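Local structure of putative LacI-family transcriptional regulator (Bacteroides fragilis, 3GBV) at residues A[9-14]-A[267-272]; A[64-69]-A[87-92]; A[126-131]-A[136-141]; A[193-196]-A[200-203]. The protein is a putative LacI-family transcriptional regulator, whose periplasmic-binding-protein-like domain probably senses a small ligand and so modulates DNA binding. All blocks are in the same frame, centred on the assembly; numbering follows the deposited sequence.

Contact 1. Residues A[9-14]-A[267-272]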
# COMPACT_ATOMS: atom_id res chain seq x y z
N TYR A 9 -30.07 -10.70 -13.52
CA TYR A 9 -28.71 -10.80 -14.05
C TYR A 9 -27.97 -11.79 -13.16
O TYR A 9 -27.99 -11.67 -11.94
CB TYR A 9 -28.01 -9.44 -14.02
CG TYR A 9 -28.37 -8.54 -15.18
CD1 TYR A 9 -27.97 -8.85 -16.48
CD2 TYR A 9 -29.11 -7.38 -14.97
CE1 TYR A 9 -28.30 -8.01 -17.55
CE2 TYR A 9 -29.45 -6.54 -16.03
CZ TYR A 9 -29.04 -6.86 -17.31
OH TYR A 9 -29.39 -6.02 -18.35
N THR A 10 -27.32 -12.76 -13.79
CA THR A 10 -26.58 -13.78 -13.05
C THR A 10 -25.12 -13.86 -13.48
O THR A 10 -24.83 -14.11 -14.65
CB THR A 10 -27.24 -15.17 -13.24
OG1 THR A 10 -28.63 -15.08 -12.87
CG2 THR A 10 -26.57 -16.21 -12.35
N PHE A 11 -24.22 -13.62 -12.53
CA PHE A 11 -22.79 -13.67 -12.81
C PHE A 11 -22.20 -14.89 -12.12
O PHE A 11 -22.20 -14.97 -10.89
CB PHE A 11 -22.08 -12.41 -12.31
CG PHE A 11 -22.64 -11.13 -12.86
CD1 PHE A 11 -22.89 -10.98 -14.22
CD2 PHE A 11 -22.89 -10.05 -12.01
CE1 PHE A 11 -23.38 -9.78 -14.73
CE2 PHE A 11 -23.38 -8.85 -12.50
CZ PHE A 11 -23.62 -8.71 -13.87
N ALA A 12 -21.71 -15.84 -12.91
CA ALA A 12 -21.12 -17.04 -12.33
C ALA A 12 -19.66 -16.79 -11.98
O ALA A 12 -18.87 -16.40 -12.83
CB ALA A 12 -21.25 -18.20 -13.32
N CYS A 13 -19.30 -17.02 -10.72
CA CYS A 13 -17.92 -16.81 -10.27
C CYS A 13 -17.29 -18.16 -9.95
O CYS A 13 -17.66 -18.81 -8.97
CB CYS A 13 -17.89 -15.91 -9.04
SG CYS A 13 -18.87 -14.39 -9.22
N LEU A 14 -16.34 -18.59 -10.78
CA LEU A 14 -15.69 -19.88 -10.58
C LEU A 14 -14.33 -19.70 -9.91
O LEU A 14 -13.40 -19.15 -10.49
CB LEU A 14 -15.54 -20.57 -11.94
CG LEU A 14 -15.15 -22.05 -11.96
CD1 LEU A 14 -16.17 -22.87 -11.18
CD2 LEU A 14 -15.06 -22.53 -13.41
N ASP A 267 -21.31 -2.84 -15.65
CA ASP A 267 -21.31 -1.76 -16.61
C ASP A 267 -21.07 -2.18 -18.06
O ASP A 267 -21.24 -1.38 -18.97
CB ASP A 267 -20.35 -0.64 -16.18
CG ASP A 267 -19.01 -1.14 -15.76
OD1 ASP A 267 -18.25 -0.36 -15.15
OD2 ASP A 267 -18.71 -2.32 -16.05
N HIS A 268 -20.69 -3.43 -18.27
CA HIS A 268 -20.49 -3.91 -19.63
C HIS A 268 -21.79 -4.46 -20.17
O HIS A 268 -22.21 -4.14 -21.28
CB HIS A 268 -19.43 -5.01 -19.68
CG HIS A 268 -19.32 -5.67 -21.02
ND1 HIS A 268 -18.90 -5.00 -22.15
CD2 HIS A 268 -19.57 -6.94 -21.41
CE1 HIS A 268 -18.90 -5.82 -23.18
NE2 HIS A 268 -19.30 -7.01 -22.76
N LEU A 269 -22.44 -5.29 -19.37
CA LEU A 269 -23.70 -5.93 -19.74
C LEU A 269 -24.90 -5.03 -19.49
O LEU A 269 -25.79 -4.92 -20.33
CB LEU A 269 -23.87 -7.24 -18.97
CG LEU A 269 -22.82 -8.32 -19.27
CD1 LEU A 269 -22.83 -9.38 -18.17
CD2 LEU A 269 -23.09 -8.94 -20.63
N ILE A 270 -24.92 -4.38 -18.33
CA ILE A 270 -26.03 -3.50 -17.95
C ILE A 270 -25.88 -2.07 -18.45
O ILE A 270 -26.75 -1.57 -19.17
CB ILE A 270 -26.22 -3.47 -16.41
CG1 ILE A 270 -26.31 -4.90 -15.87
CG2 ILE A 270 -27.49 -2.70 -16.06
CD1 ILE A 270 -26.45 -4.99 -14.36
N PHE A 271 -24.80 -1.40 -18.08
CA PHE A 271 -24.57 -0.02 -18.49
C PHE A 271 -24.01 0.14 -19.90
O PHE A 271 -23.73 1.26 -20.33
CB PHE A 271 -23.62 0.67 -17.50
CG PHE A 271 -24.23 0.92 -16.16
CD1 PHE A 271 -24.52 2.22 -15.75
CD2 PHE A 271 -24.54 -0.13 -15.30
CE1 PHE A 271 -25.11 2.47 -14.51
CE2 PHE A 271 -25.13 0.11 -14.06
CZ PHE A 271 -25.41 1.41 -13.67
N ARG A 272 -23.83 -0.97 -20.61
CA ARG A 272 -23.30 -0.93 -21.96
C ARG A 272 -22.09 0.01 -22.04
O ARG A 272 -21.95 0.79 -22.98
CB ARG A 272 -24.38 -0.46 -22.95
CG ARG A 272 -25.62 -1.36 -23.05
CD ARG A 272 -25.26 -2.74 -23.59
NE ARG A 272 -26.42 -3.60 -23.82
CZ ARG A 272 -27.33 -3.42 -24.78
NH1 ARG A 272 -27.23 -2.40 -25.61
NH2 ARG A 272 -28.32 -4.28 -24.93

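Contact 2. Residues A[64-69]-A[87-92]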
# COMPACT_ATOMS: atom_id res chain seq x y z
N ALA A 64 -21.40 -27.44 -15.81
CA ALA A 64 -22.58 -27.10 -15.04
C ALA A 64 -22.76 -25.58 -15.08
O ALA A 64 -23.89 -25.10 -15.20
CB ALA A 64 -22.43 -27.57 -13.59
N VAL A 65 -21.66 -24.85 -14.99
CA VAL A 65 -21.71 -23.39 -15.04
C VAL A 65 -22.23 -22.93 -16.39
O VAL A 65 -23.11 -22.08 -16.48
CB VAL A 65 -20.32 -22.75 -14.82
CG1 VAL A 65 -20.41 -21.24 -15.01
CG2 VAL A 65 -19.82 -23.07 -13.42
N ILE A 66 -21.66 -23.48 -17.45
CA ILE A 66 -22.08 -23.13 -18.80
C ILE A 66 -23.56 -23.46 -18.98
O ILE A 66 -24.31 -22.71 -19.59
CB ILE A 66 -21.25 -23.90 -19.86
CG1 ILE A 66 -19.81 -23.38 -19.85
CG2 ILE A 66 -21.86 -23.73 -21.24
CD1 ILE A 66 -18.87 -24.17 -20.73
N GLU A 67 -23.98 -24.60 -18.42
CA GLU A 67 -25.36 -25.02 -18.53
C GLU A 67 -26.34 -24.22 -17.67
O GLU A 67 -27.54 -24.44 -17.73
CB GLU A 67 -25.47 -26.52 -18.24
CG GLU A 67 -25.14 -27.37 -19.47
CD GLU A 67 -24.93 -28.83 -19.15
OE1 GLU A 67 -25.52 -29.32 -18.16
OE2 GLU A 67 -24.18 -29.51 -19.89
N GLU A 68 -25.81 -23.30 -16.87
CA GLU A 68 -26.66 -22.45 -16.04
C GLU A 68 -27.03 -21.21 -16.85
O GLU A 68 -27.85 -20.40 -16.41
CB GLU A 68 -25.94 -22.05 -14.76
CG GLU A 68 -26.04 -23.10 -13.66
CD GLU A 68 -24.94 -22.99 -12.62
OE1 GLU A 68 -25.26 -22.78 -11.42
OE2 GLU A 68 -23.75 -23.12 -12.98
N GLN A 69 -26.43 -21.08 -18.03
CA GLN A 69 -26.69 -19.95 -18.92
C GLN A 69 -26.49 -18.59 -18.24
O GLN A 69 -27.39 -17.76 -18.21
CB GLN A 69 -28.13 -20.02 -19.45
CG GLN A 69 -28.61 -21.43 -19.83
CD GLN A 69 -30.10 -21.47 -20.14
OE1 GLN A 69 -30.56 -20.91 -21.13
NE2 GLN A 69 -30.86 -22.13 -19.27
N THR A 87 -13.35 -21.87 -21.91
CA THR A 87 -13.30 -20.57 -22.57
C THR A 87 -13.80 -20.61 -24.02
O THR A 87 -14.39 -19.63 -24.49
CB THR A 87 -11.86 -20.00 -22.53
OG1 THR A 87 -10.95 -20.97 -23.07
CG2 THR A 87 -11.46 -19.68 -21.08
N ASP A 88 -13.56 -21.70 -24.73
CA ASP A 88 -14.06 -21.80 -26.11
C ASP A 88 -15.58 -21.82 -26.08
O ASP A 88 -16.25 -21.20 -26.91
CB ASP A 88 -13.55 -23.07 -26.81
CG ASP A 88 -12.15 -22.93 -27.34
OD1 ASP A 88 -11.72 -21.79 -27.60
OD2 ASP A 88 -11.47 -23.97 -27.52
N ALA A 89 -16.12 -22.53 -25.10
CA ALA A 89 -17.56 -22.64 -24.94
C ALA A 89 -18.18 -21.31 -24.55
O ALA A 89 -19.29 -20.99 -24.98
CB ALA A 89 -17.89 -23.71 -23.89
N LEU A 90 -17.49 -20.52 -23.73
CA LEU A 90 -18.01 -19.23 -23.33
C LEU A 90 -18.01 -18.27 -24.52
O LEU A 90 -18.99 -17.55 -24.74
CB LEU A 90 -17.18 -18.64 -22.18
CG LEU A 90 -17.27 -19.34 -20.81
CD1 LEU A 90 -16.44 -18.57 -19.79
CD2 LEU A 90 -18.73 -19.43 -20.34
N ASN A 91 -16.93 -18.27 -25.30
CA ASN A 91 -16.87 -17.39 -26.47
C ASN A 91 -17.95 -17.81 -27.45
O ASN A 91 -18.69 -16.98 -27.97
CB ASN A 91 -15.50 -17.48 -27.16
CG ASN A 91 -14.38 -16.89 -26.32
OD1 ASN A 91 -14.51 -15.80 -25.77
ND2 ASN A 91 -13.27 -17.60 -26.24
N GLU A 92 -18.03 -19.11 -27.70
CA GLU A 92 -19.02 -19.63 -28.63
C GLU A 92 -20.44 -19.22 -28.24
O GLU A 92 -21.27 -18.97 -29.10
CB GLU A 92 -18.90 -21.16 -28.73
CG GLU A 92 -20.07 -21.80 -29.46
CD GLU A 92 -19.72 -23.15 -30.06
OE1 GLU A 92 -18.89 -23.17 -30.99
OE2 GLU A 92 -20.29 -24.17 -29.60

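Contact 3. Residues A[126-131]-A[136-141]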
# COMPACT_ATOMS: atom_id res chain seq x y z
N ARG A 126 13.98 -7.55 -5.15
CA ARG A 126 14.60 -6.35 -4.59
C ARG A 126 14.47 -6.37 -3.07
O ARG A 126 15.45 -6.19 -2.35
CB ARG A 126 13.92 -5.09 -5.14
CG ARG A 126 14.15 -3.79 -4.34
CD ARG A 126 15.60 -3.38 -4.33
NE ARG A 126 15.84 -2.19 -3.50
CZ ARG A 126 15.44 -0.96 -3.80
NH1 ARG A 126 14.77 -0.71 -4.91
NH2 ARG A 126 15.74 0.05 -2.98
N MSE A 127 13.26 -6.60 -2.58
CA MSE A 127 13.01 -6.60 -1.14
C MSE A 127 13.74 -7.72 -0.40
O MSE A 127 14.21 -7.52 0.72
CB MSE A 127 11.51 -6.70 -0.83
CG MSE A 127 10.65 -5.57 -1.40
SE MSE A 127 11.34 -3.84 -0.81
CE MSE A 127 11.08 -3.92 1.17
N LEU A 128 13.83 -8.89 -1.02
CA LEU A 128 14.52 -10.01 -0.40
C LEU A 128 16.01 -9.73 -0.26
O LEU A 128 16.64 -10.06 0.75
CB LEU A 128 14.33 -11.29 -1.20
CG LEU A 128 15.01 -12.51 -0.57
CD1 LEU A 128 14.19 -12.97 0.62
CD2 LEU A 128 15.14 -13.63 -1.58
N MSE A 129 16.58 -9.11 -1.29
CA MSE A 129 18.01 -8.79 -1.29
C MSE A 129 18.40 -7.68 -0.33
O MSE A 129 19.57 -7.52 -0.01
CB MSE A 129 18.46 -8.45 -2.71
CG MSE A 129 18.41 -9.64 -3.62
SE MSE A 129 19.53 -11.08 -2.83
CE MSE A 129 18.29 -12.34 -2.08
N LEU A 130 17.41 -6.89 0.10
CA LEU A 130 17.63 -5.81 1.07
C LEU A 130 17.84 -6.52 2.41
O LEU A 130 18.55 -6.04 3.29
CB LEU A 130 16.39 -4.92 1.17
CG LEU A 130 16.38 -3.89 2.32
CD1 LEU A 130 17.34 -2.75 1.99
CD2 LEU A 130 14.97 -3.35 2.56
N LEU A 131 17.20 -7.68 2.51
CA LEU A 131 17.22 -8.54 3.69
C LEU A 131 18.44 -9.47 3.69
O LEU A 131 19.08 -9.66 4.72
CB LEU A 131 15.95 -9.40 3.67
CG LEU A 131 15.02 -9.55 4.86
CD1 LEU A 131 14.51 -8.21 5.32
CD2 LEU A 131 13.87 -10.44 4.45
N ARG A 136 25.07 -15.98 0.53
CA ARG A 136 25.54 -16.78 -0.59
C ARG A 136 24.39 -17.52 -1.28
O ARG A 136 24.45 -17.81 -2.48
CB ARG A 136 26.61 -17.76 -0.12
CG ARG A 136 27.88 -17.10 0.43
CD ARG A 136 28.80 -16.59 -0.68
NE ARG A 136 28.26 -15.46 -1.44
CZ ARG A 136 28.33 -14.18 -1.07
NH1 ARG A 136 28.94 -13.83 0.06
NH2 ARG A 136 27.81 -13.23 -1.84
N GLU A 137 23.33 -17.81 -0.52
CA GLU A 137 22.19 -18.52 -1.09
C GLU A 137 20.88 -18.06 -0.49
O GLU A 137 20.84 -17.50 0.60
CB GLU A 137 22.30 -20.02 -0.83
CG GLU A 137 23.53 -20.70 -1.38
CD GLU A 137 23.61 -22.16 -0.97
OE1 GLU A 137 23.72 -22.43 0.24
OE2 GLU A 137 23.54 -23.03 -1.86
N ILE A 138 19.81 -18.31 -1.22
CA ILE A 138 18.46 -17.99 -0.77
C ILE A 138 17.62 -19.13 -1.31
O ILE A 138 18.08 -19.90 -2.17
CB ILE A 138 17.96 -16.62 -1.32
CG1 ILE A 138 18.01 -16.59 -2.85
CG2 ILE A 138 18.82 -15.51 -0.75
CD1 ILE A 138 16.77 -17.17 -3.53
N VAL A 139 16.40 -19.28 -0.82
CA VAL A 139 15.57 -20.37 -1.30
C VAL A 139 14.15 -19.97 -1.60
O VAL A 139 13.56 -19.14 -0.91
CB VAL A 139 15.56 -21.54 -0.29
CG1 VAL A 139 15.04 -21.05 1.06
CG2 VAL A 139 14.70 -22.68 -0.82
N ILE A 140 13.61 -20.56 -2.67
CA ILE A 140 12.24 -20.33 -3.07
C ILE A 140 11.45 -21.52 -2.54
O ILE A 140 11.84 -22.67 -2.75
CB ILE A 140 12.09 -20.34 -4.61
CG1 ILE A 140 12.86 -19.18 -5.23
CG2 ILE A 140 10.60 -20.29 -4.97
CD1 ILE A 140 12.94 -19.24 -6.72
N PHE A 141 10.35 -21.24 -1.84
CA PHE A 141 9.50 -22.29 -1.30
C PHE A 141 8.26 -22.44 -2.17
O PHE A 141 7.59 -21.45 -2.50
CB PHE A 141 9.06 -21.94 0.12
CG PHE A 141 10.16 -21.97 1.14
CD1 PHE A 141 10.64 -23.19 1.63
CD2 PHE A 141 10.73 -20.79 1.60
CE1 PHE A 141 11.68 -23.22 2.57
CE2 PHE A 141 11.76 -20.81 2.54
CZ PHE A 141 12.24 -22.03 3.02

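Contact 4. Residues A[193-196]-A[200-203]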
# COMPACT_ATOMS: atom_id res chain seq x y z
N ASP A 193 14.63 -31.92 6.45
CA ASP A 193 15.71 -32.36 5.57
C ASP A 193 16.40 -31.17 4.92
O ASP A 193 17.62 -31.10 4.89
CB ASP A 193 15.18 -33.33 4.50
CG ASP A 193 14.74 -34.67 5.08
OD1 ASP A 193 15.47 -35.22 5.93
OD2 ASP A 193 13.66 -35.19 4.69
N PHE A 194 15.61 -30.22 4.41
CA PHE A 194 16.18 -29.05 3.76
C PHE A 194 17.09 -28.24 4.67
O PHE A 194 18.23 -27.96 4.32
CB PHE A 194 15.07 -28.12 3.23
CG PHE A 194 15.58 -26.82 2.68
CD1 PHE A 194 16.14 -26.76 1.41
CD2 PHE A 194 15.56 -25.66 3.47
CE1 PHE A 194 16.69 -25.57 0.93
CE2 PHE A 194 16.11 -24.47 2.99
CZ PHE A 194 16.68 -24.42 1.73
N PHE A 195 16.59 -27.87 5.84
CA PHE A 195 17.38 -27.08 6.77
C PHE A 195 18.56 -27.87 7.32
O PHE A 195 19.54 -27.30 7.79
CB PHE A 195 16.50 -26.56 7.90
CG PHE A 195 15.68 -25.37 7.50
CD1 PHE A 195 14.30 -25.38 7.66
CD2 PHE A 195 16.28 -24.24 6.96
CE1 PHE A 195 13.53 -24.27 7.28
CE2 PHE A 195 15.52 -23.13 6.58
CZ PHE A 195 14.14 -23.15 6.75
N ARG A 196 18.45 -29.20 7.25
CA ARG A 196 19.52 -30.08 7.72
C ARG A 196 20.64 -30.05 6.70
O ARG A 196 21.80 -29.83 7.03
CB ARG A 196 19.00 -31.50 7.87
CG ARG A 196 20.08 -32.54 8.12
CD ARG A 196 19.46 -33.90 8.38
NE ARG A 196 18.54 -33.86 9.51
CZ ARG A 196 17.24 -34.13 9.44
NH1 ARG A 196 16.69 -34.48 8.28
NH2 ARG A 196 16.49 -34.05 10.53
N ASP A 200 23.02 -23.37 6.52
CA ASP A 200 23.45 -21.99 6.32
C ASP A 200 22.43 -21.02 5.71
O ASP A 200 22.48 -19.82 5.99
CB ASP A 200 24.73 -21.98 5.48
CG ASP A 200 25.97 -22.31 6.29
OD1 ASP A 200 25.85 -23.02 7.31
OD2 ASP A 200 27.07 -21.86 5.91
N VAL A 201 21.53 -21.52 4.87
CA VAL A 201 20.52 -20.65 4.25
C VAL A 201 19.76 -19.86 5.32
O VAL A 201 19.24 -20.43 6.28
CB VAL A 201 19.53 -21.48 3.38
CG1 VAL A 201 18.79 -22.48 4.25
CG2 VAL A 201 18.55 -20.56 2.67
N LYS A 202 19.71 -18.53 5.16
CA LYS A 202 19.04 -17.68 6.14
C LYS A 202 17.83 -16.88 5.63
O LYS A 202 17.05 -16.36 6.43
CB LYS A 202 20.06 -16.71 6.75
CG LYS A 202 21.26 -17.42 7.37
CD LYS A 202 22.40 -16.47 7.69
CE LYS A 202 22.23 -15.81 9.05
NZ LYS A 202 20.94 -15.07 9.15
N HIS A 203 17.68 -16.78 4.31
CA HIS A 203 16.55 -16.05 3.75
C HIS A 203 15.80 -16.82 2.68
O HIS A 203 16.41 -17.54 1.88
CB HIS A 203 17.03 -14.70 3.22
CG HIS A 203 17.53 -13.78 4.29
ND1 HIS A 203 18.87 -13.50 4.47
CD2 HIS A 203 16.87 -13.12 5.27
CE1 HIS A 203 19.01 -12.71 5.51
NE2 HIS A 203 17.82 -12.46 6.02

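Contact 1. Residues A[9-14]-A[267-272]
The phenol ring of Tyr-9 is overlapped on one face by the gamma methylene of Ile-270: CG1 of Ile-270 lies 3.7 Å from the centroid of the Tyr-9 ring and only 18° off its normal, which meets the geometry of a CH-pi contact. The methylene does not sit over the ring centre but is offset toward the rim, with CG1 of Ile-270 3.5 Å from CE2 of Tyr-9. The end methyl follows on the CB side of the ring, where CD1 of Ile-270 comes to 3.6 Å from CD2 of Tyr-9. Because chi2 of Ile-270 is extended (178°), CG1 and CD1 together run across the aromatic surface rather than touching it at one point.

Two residues along the strand, Phe-11 makes a different kind of contact. Here CD1 of Leu-269 meets the ring at its edge, near the ring plane, 3.5 Å from CE1 of Phe-11, and the two side chains approach from opposite directions. No hydrogen bond crosses between the segments. Ile-262, Leu-265 and Cys-266, from earlier turns of the same helix, continue the apolar surface against Phe-11. The C-terminal end of helix 254-270 lies over strand 9-16, the first in the chain and an inner strand of the parallel sheet, as in the N-terminal subdomain of the type I periplasmic-binding-protein fold.

Contact 2. Residues A[64-69]-A[87-92]
Ile-66 and Leu-90 mark the closest backbone approach, their CA atoms 7.2 Å apart, where the last turn of helix 55-66 comes beside the second half of helix 84-93. The two backbones differ in state at this point. Residues 87-92 are regular helix, as the bond from Asn-91 N to Thr-87 O (3.0 Å) attests. Segment 64-69, by contrast, is leaving its helix: a type I turn runs from Ile-66 to Gln-69, closed by Gln-69 N to Ile-66 O at 3.1 Å, and Gln-69 then takes positive phi (54°).

Across this gap the contact depends on one side chain. Ile-66 points toward helix 84-93, and its ethyl branch, stretched out by a chi2 of 173°, carries CD1 to 3.3 Å from CB of Ala-89. That is tighter than normal van der Waals contact between carbons. Further back on the same branch, CG1 of Ile-66 is 4.1 Å from CD2 of Leu-90, a looser touch in which the side chains pass at a slant. No polar bond joins the segments.

Phe-86 and Leu-93, one turn to each end of helix 84-93, also touch Ile-66, while Leu-90 reaches Tyr-97 of the next strand. Helix 55-66 leads into strand 72-75, and helix 84-93 makes the beta-alpha-beta crossover from there to the adjacent parallel strand 97-100, so two consecutive sheet-covering helices meet here.

Contact 3. Residues A[126-131]-A[136-141]
The backbone of Ile-138, whose side chain meets the helix, is held in the sheet by hydrogen bonds with Asn-173 and Leu-175 of the neighbouring strand. Bonding within the helix is weaker: Met-127 O receives two weak bonds, from Leu-130 N (3.3 Å) and from Leu-131 N (3.5 Å), and Leu-128 O a third, from Leu-131 N at 3.0 Å. Mixed spacing of this kind shows that the hydrogen bonding over 126-131 is less regular than in an ideal alpha helix. Between the segments themselves everything is apolar.

Ile-138, pointing from its strand toward the helix, is touched on two of its atoms. CD2 of Leu-128 approaches the branch point, CB of Ile-138, at 4.1 Å. Met-129, present as selenomethionine, comes in at about a right angle and sets its terminal CE 3.5 Å from CG2 of Ile-138, somewhat closer than carbons usually pack. The bends at chi2 (-57°) and chi3 (104°) of Met-129 turn this methyl group back toward the strand.

The helix precedes strand 137-144, an inner strand of the mixed sheet in the C-terminal subdomain of the periplasmic-binding-protein fold, and a short connection of a few residues leads from one to the other. Phe-161 and Met-165 of helix 152-168 pack on Leu-128 and Met-129 respectively. Other residues of helix 117-131 serve the dimer: Arg-126 forms a salt bridge with Glu-289 of the second subunit, and Met-127 packs against Met-127 of that subunit.

Contact 4. Residues A[193-196]-A[200-203]
The Phe-194 ring turns its edge to one face of the Phe-195 ring: CD2 of Phe-194 stands 3.8 Å above the plane of Phe-195, offset toward the rim, while CE2 of Phe-195 lies in the plane of Phe-194. Phe-195 also meets Phe-226 edge-to-face and has a cation-pi partner in Lys-223.

Both rings converge on one methyl group. CG1 of Val-201 is 3.6 Å from CE2 of Phe-194 and 4.1 Å from CE2 of Phe-195, obliquely placed to each ring. A chi1 of 61° puts this methyl between the backbone N and the carbonyl carbon of Val-201, turned toward the helix. The segments form part of a helix-to-strand connection in the alpha/beta C-terminal subdomain: helix 187-197 ends, the chain passes through 200-202, and strand 203-206 enters the sheet. Val-139 of the neighbouring strand 137-144 touches both Phe-194 and Val-201.

On the exposed side of the helix, Arg-196 closes back on Asp-193 one turn earlier, its NH1 making a salt bridge of 2.7 Å to Asp-193 OD1, with that oxygen at the guanidinium edge and in its plane.

Contacts 1 and 2 belong to the N-terminal subdomain and contacts 3 and 4 to the C-terminal one, with contact centres about 42 to 49 Å apart between the two pairs. Within each pair the elements adjoin: Ala-12 CB packs on Val-65 CG1 at 3.6 Å, and a probable hydrogen bond joins Val-139 N to His-203 O. In contacts 3 and 4 every touching residue is buried, whereas in contacts 1 and 2 only one in each is. All four cross by apolar side chains alone, but aromatic rings take part only in contacts 1 and 4; aliphatic groups make contacts 2 and 3. Contact 3 alone includes residues that reach the second subunit.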